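3-methylornithine synthase (Methanosarcina barkeri, PDB 3T7V) catalyses the radical isomerization of L-lysine to (3R)-3-methyl-D-ornithine, a step of pyrrolysine biosynthesis, using a [4Fe-4S] cluster and S-adenosylmethionine. Local coordinates at residues Lys16-Tyr21 and Arg51-Gly56; Val264-Leu267 and Leu273-Ala276. One frame throughout, in Å; residues are numbered along the deposited sequence.

Interaction 1. Residues Lys16-Tyr21 and Arg51-Gly56; sequences KVIEGY and RDHYFG
The C-terminal ends of two helices, 13-18 and 37-55, meet here through Ile18, His53 and Tyr54, on the surface of the protein and away from the active site. The main element is a CH-pi contact. The CG2 methyl of Ile18 stands over the face of the His53 ring, 3.5 Å from the ring centroid and 9° off its normal. Two torsions bring these groups together: CG2 of Ile18 and CG of His53 (chi1 -179°) each lie opposite their own backbone N. The other branch of Ile18 touches the stem of the histidine, with Ile18 CD1 3.7 Å from His53 CB.

The His53 ring also sits next to Tyr54. His53 CD2 lies 3.5 Å above the Tyr54 ring plane, over its centre, while Tyr54 CE1 approaches the histidine edge in plane. The two rings are therefore turned steeply against each other. The Tyr54 hydroxyl reaches toward the end of helix 13-18, and one water joins it to that helix: the water donates to Val17 O at 2.9 Å and is hydrogen-bonded to Tyr54 OH at 2.7 Å. The first helix closes in a Schellman motif, where Gly20 N bonds to Val17 O at 3.0 Å and Tyr21 N bonds to Lys16 O at 3.0 Å. Gly20 has the positive phi of this motif.

Around the contact, Ile18 also touches Lys49 of helix 37-55. Val17 packs on Val50 of the same helix and on Leu267 of helix 258-268. Tyr54 reaches the loop at Lys271, before strand 275-277.

Interaction 2. Residues Val264-Leu267 and Leu273-Ala276; sequences VLRL and LIPA
Ile274 points its side chain at helix 258-268 and packs against one face of the guanidinium of Arg266. Its CD1 methyl lies 3.6 Å from the guanidinium plane, over the centre of that face. The chain of Arg266 is bent at chi2 (55°) and chi3 (69°), which folds the flat group back over the isoleucine. Ile274 CG1 follows the same face, 3.7 Å from Arg266 NH2. The methyl thus has the guanidinium on one side and the helix backbone on another. CD1 of Ile274 comes within 3.4 Å of Arg266 N, and within 3.7 Å of Leu265 CB.

The guanidinium nitrogens of Arg266 find their partners outside the two segments. NH1 bonds to the carbonyls of Pro270 and Arg272, and NE to Gly293 O, so a buried charged group is held by backbone oxygens. Replacing Arg266 by an alanine is likely to leave the carbonyls of Pro270, Arg272 and Gly293 without this donor and to open a gap beside Ile274 CD1.

The contact joins helix 258-268 to the residue just before strand 275-277, a helix and the following strand of the TIM-barrel-like radical SAM fold. Leu265 touches Val236 of strand 233-238. Ile274 N bonds to Asn295 OD1, just before strand 296-300. On the outer side, Arg266 packs against Arg51 and Phe55 of helix 37-55, and Val264 against helix 25-32.

Interaction 1 is peripheral and interaction 2 is buried, and their centres lie 12 Å apart. They touch through helix 258-268, which packs against both helices of interaction 1. Val17 CG1 is 3.4 Å from Leu267 O. Arg266 meets the end of helix 37-55: Phe55 CE2 is 3.7 Å from Arg266 NH1, and Arg51 CB is 3.8 Å from Arg266 NE. Interaction 2 is the nearer to the active site. The side chain of Leu265 is about 6 Å from that of Arg235, a (3R)-3-methyl-D-ornithine-binding residue. The side chain of Ile274 is about 11 Å from the bound 5-amino-D-isoleucine. Helix 258-268 thus lies between the surface contact and the barrel strand beside the substrate pocket.

Interaction 1. Residues Lys16-Tyr21 and Arg51-Gly56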
loop_
_atom_site.group_PDB
_atom_site.type_symbol
_atom_site.label_atom_id
_atom_site.label_comp_id
_atom_site.label_asym_id
_atom_site.label_seq_id
_atom_site.Cartn_x
_atom_site.Cartn_y
_atom_site.Cartn_z
ATOM N N LYS A 16 -10.285 20.560 -14.407
ATOM C CA LYS A 16 -11.464 19.819 -14.775
ATOM C C LYS A 16 -11.779 18.772 -13.668
ATOM O O LYS A 16 -12.900 18.653 -13.190
ATOM C CB LYS A 16 -11.275 19.151 -16.195
ATOM C CG LYS A 16 -11.135 20.123 -17.391
ATOM C CD LYS A 16 -10.610 19.427 -18.655
ATOM C CE LYS A 16 -11.582 18.378 -19.218
ATOM N NZ LYS A 16 -11.157 17.845 -20.557
ATOM N N VAL A 17 -10.773 18.021 -13.236
ATOM C CA VAL A 17 -10.997 17.036 -12.187
ATOM C C VAL A 17 -11.443 17.617 -10.850
ATOM O O VAL A 17 -12.340 17.077 -10.171
ATOM C CB VAL A 17 -9.720 16.162 -12.045
ATOM C CG1 VAL A 17 -9.773 15.285 -10.809
ATOM C CG2 VAL A 17 -9.614 15.332 -13.322
ATOM N N ILE A 18 -10.816 18.719 -10.473
ATOM C CA ILE A 18 -11.191 19.450 -9.251
ATOM C C ILE A 18 -12.683 19.803 -9.295
ATOM O O ILE A 18 -13.394 19.658 -8.289
ATOM C CB ILE A 18 -10.262 20.688 -8.999
ATOM C CG1 ILE A 18 -8.875 20.183 -8.585
ATOM C CG2 ILE A 18 -10.841 21.644 -7.931
ATOM C CD1 ILE A 18 -7.798 21.245 -8.785
ATOM N N GLU A 19 -13.151 20.186 -10.478
ATOM C CA GLU A 19 -14.562 20.569 -10.669
ATOM C C GLU A 19 -15.573 19.429 -10.785
ATOM O O GLU A 19 -16.785 19.707 -10.830
ATOM C CB GLU A 19 -14.670 21.463 -11.886
ATOM C CG GLU A 19 -13.939 22.781 -11.740
ATOM C CD GLU A 19 -14.672 23.747 -10.830
ATOM O OE1 GLU A 19 -14.812 23.441 -9.621
ATOM O OE2 GLU A 19 -15.104 24.809 -11.330
ATOM N N GLY A 20 -15.079 18.174 -10.888
ATOM C CA GLY A 20 -15.910 16.969 -10.867
ATOM C C GLY A 20 -15.821 16.127 -12.122
ATOM O O GLY A 20 -16.543 15.143 -12.252
ATOM N N TYR A 21 -14.959 16.500 -13.068
ATOM C CA TYR A 21 -14.819 15.709 -14.312
ATOM C C TYR A 21 -14.419 14.251 -14.012
ATOM O O TYR A 21 -13.501 14.015 -13.210
ATOM C CB TYR A 21 -13.807 16.380 -15.278
ATOM C CG TYR A 21 -13.642 15.648 -16.584
ATOM C CD1 TYR A 21 -14.651 15.683 -17.552
ATOM C CD2 TYR A 21 -12.494 14.864 -16.815
ATOM C CE1 TYR A 21 -14.534 14.960 -18.726
ATOM C CE2 TYR A 21 -12.359 14.115 -17.968
ATOM C CZ TYR A 21 -13.382 14.194 -18.954
ATOM O OH TYR A 21 -13.254 13.481 -20.131
ATOM N N ARG A 51 -3.942 16.998 -6.163
ATOM C CA ARG A 51 -3.531 16.649 -4.789
ATOM C C ARG A 51 -3.332 17.902 -3.908
ATOM O O ARG A 51 -3.759 17.922 -2.760
ATOM C CB ARG A 51 -2.206 15.955 -4.861
ATOM C CG ARG A 51 -1.763 15.228 -3.596
ATOM C CD ARG A 51 -0.720 15.959 -2.830
ATOM N NE ARG A 51 0.237 16.810 -3.536
ATOM C CZ ARG A 51 1.398 16.412 -4.051
ATOM N NH1 ARG A 51 1.802 15.168 -3.932
ATOM N NH2 ARG A 51 2.200 17.274 -4.661
ATOM N N ASP A 52 -2.787 18.971 -4.501
ATOM C CA ASP A 52 -2.519 20.182 -3.710
ATOM C C ASP A 52 -3.836 20.854 -3.340
ATOM O O ASP A 52 -3.966 21.449 -2.279
ATOM C CB ASP A 52 -1.639 21.161 -4.515
ATOM C CG ASP A 52 -0.180 20.675 -4.724
ATOM O OD1 ASP A 52 0.300 19.674 -4.115
ATOM O OD2 ASP A 52 0.531 21.333 -5.546
ATOM N N HIS A 53 -4.835 20.755 -4.214
ATOM C CA HIS A 53 -6.129 21.346 -3.942
ATOM C C HIS A 53 -6.738 20.769 -2.703
ATOM O O HIS A 53 -7.256 21.509 -1.861
ATOM C CB HIS A 53 -7.048 21.169 -5.124
ATOM C CG HIS A 53 -8.411 21.793 -4.907
ATOM N ND1 HIS A 53 -8.654 23.132 -5.115
ATOM C CD2 HIS A 53 -9.593 21.254 -4.467
ATOM C CE1 HIS A 53 -9.941 23.398 -4.839
ATOM N NE2 HIS A 53 -10.521 22.272 -4.444
ATOM N N TYR A 54 -6.694 19.423 -2.573
ATOM C CA TYR A 54 -7.347 18.760 -1.437
ATOM C C TYR A 54 -6.446 18.527 -0.233
ATOM O O TYR A 54 -6.964 18.377 0.885
ATOM C CB TYR A 54 -7.943 17.425 -1.881
ATOM C CG TYR A 54 -9.118 17.620 -2.776
ATOM C CD1 TYR A 54 -10.280 18.161 -2.271
ATOM C CD2 TYR A 54 -9.050 17.291 -4.103
ATOM C CE1 TYR A 54 -11.365 18.338 -3.122
ATOM C CE2 TYR A 54 -10.136 17.503 -4.971
ATOM C CZ TYR A 54 -11.277 18.041 -4.444
ATOM O OH TYR A 54 -12.365 18.263 -5.254
ATOM N N PHE A 55 -5.122 18.524 -0.448
ATOM C CA PHE A 55 -4.193 18.164 0.640
ATOM C C PHE A 55 -3.105 19.163 0.899
ATOM O O PHE A 55 -2.292 19.010 1.843
ATOM C CB PHE A 55 -3.569 16.759 0.406
ATOM C CG PHE A 55 -4.597 15.694 0.362
ATOM C CD1 PHE A 55 -5.126 15.170 1.568
ATOM C CD2 PHE A 55 -5.140 15.264 -0.858
ATOM C CE1 PHE A 55 -6.138 14.165 1.534
ATOM C CE2 PHE A 55 -6.148 14.310 -0.854
ATOM C CZ PHE A 55 -6.642 13.712 0.298
ATOM N N GLY A 56 -3.069 20.211 0.079
ATOM C CA GLY A 56 -1.934 21.128 0.136
ATOM C C GLY A 56 -0.599 20.422 -0.039
ATOM O O GLY A 56 -0.489 19.465 -0.791
HETATM O O HOH W 1 -12.669 16.490 -7.316
#

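Interaction 2. Residues Val264-Leu267 and Leu273-Ala276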
loop_
_atom_site.group_PDB
_atom_site.type_symbol
_atom_site.label_atom_id
_atom_site.label_comp_id
_atom_site.label_asym_id
_atom_site.label_seq_id
_atom_site.Cartn_x
_atom_site.Cartn_y
_atom_site.Cartn_z
ATOM N N VAL A 264 -2.784 8.805 -12.637
ATOM C CA VAL A 264 -4.137 8.479 -13.075
ATOM C C VAL A 264 -5.029 8.202 -11.857
ATOM O O VAL A 264 -6.196 8.635 -11.803
ATOM C CB VAL A 264 -4.082 7.243 -14.021
ATOM C CG1 VAL A 264 -5.486 6.746 -14.272
ATOM C CG2 VAL A 264 -3.456 7.696 -15.360
ATOM N N LEU A 265 -4.494 7.513 -10.821
ATOM C CA LEU A 265 -5.310 7.278 -9.611
ATOM C C LEU A 265 -5.694 8.594 -8.961
ATOM O O LEU A 265 -6.785 8.711 -8.392
ATOM C CB LEU A 265 -4.479 6.466 -8.549
ATOM C CG LEU A 265 -4.419 4.955 -8.919
ATOM C CD1 LEU A 265 -3.394 4.266 -7.954
ATOM C CD2 LEU A 265 -5.752 4.254 -8.822
ATOM N N ARG A 266 -4.756 9.535 -8.949
ATOM C CA ARG A 266 -5.099 10.857 -8.324
ATOM C C ARG A 266 -6.200 11.563 -9.125
ATOM O O ARG A 266 -7.070 12.239 -8.525
ATOM C CB ARG A 266 -3.865 11.723 -8.229
ATOM C CG ARG A 266 -4.066 13.159 -7.703
ATOM C CD ARG A 266 -4.763 13.170 -6.349
ATOM N NE ARG A 266 -3.880 12.628 -5.327
ATOM C CZ ARG A 266 -4.301 12.172 -4.139
ATOM N NH1 ARG A 266 -5.565 12.175 -3.794
ATOM N NH2 ARG A 266 -3.418 11.586 -3.316
ATOM N N LEU A 267 -6.168 11.351 -10.436
ATOM C CA LEU A 267 -7.163 12.038 -11.238
ATOM C C LEU A 267 -8.521 11.328 -11.128
ATOM O O LEU A 267 -9.543 11.927 -11.360
ATOM C CB LEU A 267 -6.671 12.134 -12.701
ATOM C CG LEU A 267 -5.402 12.998 -12.912
ATOM C CD1 LEU A 267 -4.891 12.956 -14.357
ATOM C CD2 LEU A 267 -5.678 14.440 -12.551
ATOM N N LEU A 273 -6.528 8.730 -0.272
ATOM C CA LEU A 273 -5.152 8.495 0.047
ATOM C C LEU A 273 -4.510 7.655 -1.031
ATOM O O LEU A 273 -5.134 6.664 -1.487
ATOM C CB LEU A 273 -5.066 7.726 1.382
ATOM C CG LEU A 273 -5.577 8.546 2.585
ATOM C CD1 LEU A 273 -5.630 7.617 3.797
ATOM C CD2 LEU A 273 -4.676 9.695 2.827
ATOM N N ILE A 274 -3.298 8.010 -1.464
ATOM C CA ILE A 274 -2.547 7.237 -2.466
ATOM C C ILE A 274 -1.128 7.208 -1.998
ATOM O O ILE A 274 -0.516 8.293 -1.807
ATOM C CB ILE A 274 -2.580 7.893 -3.868
ATOM C CG1 ILE A 274 -4.036 8.084 -4.276
ATOM C CG2 ILE A 274 -1.748 7.079 -4.876
ATOM C CD1 ILE A 274 -4.254 8.812 -5.651
ATOM N N PRO A 275 -0.545 6.019 -1.760
ATOM C CA PRO A 275 0.785 5.903 -1.153
ATOM C C PRO A 275 1.925 6.114 -2.049
ATOM O O PRO A 275 1.882 5.722 -3.279
ATOM C CB PRO A 275 0.786 4.500 -0.565
ATOM C CG PRO A 275 -0.152 3.720 -1.336
ATOM C CD PRO A 275 -1.212 4.709 -1.843
ATOM N N ALA A 276 2.991 6.690 -1.495
ATOM C CA ALA A 276 4.309 6.663 -2.082
ATOM C C ALA A 276 5.088 5.643 -1.192
ATOM O O ALA A 276 5.503 5.982 -0.060
ATOM C CB ALA A 276 4.914 8.060 -1.997
#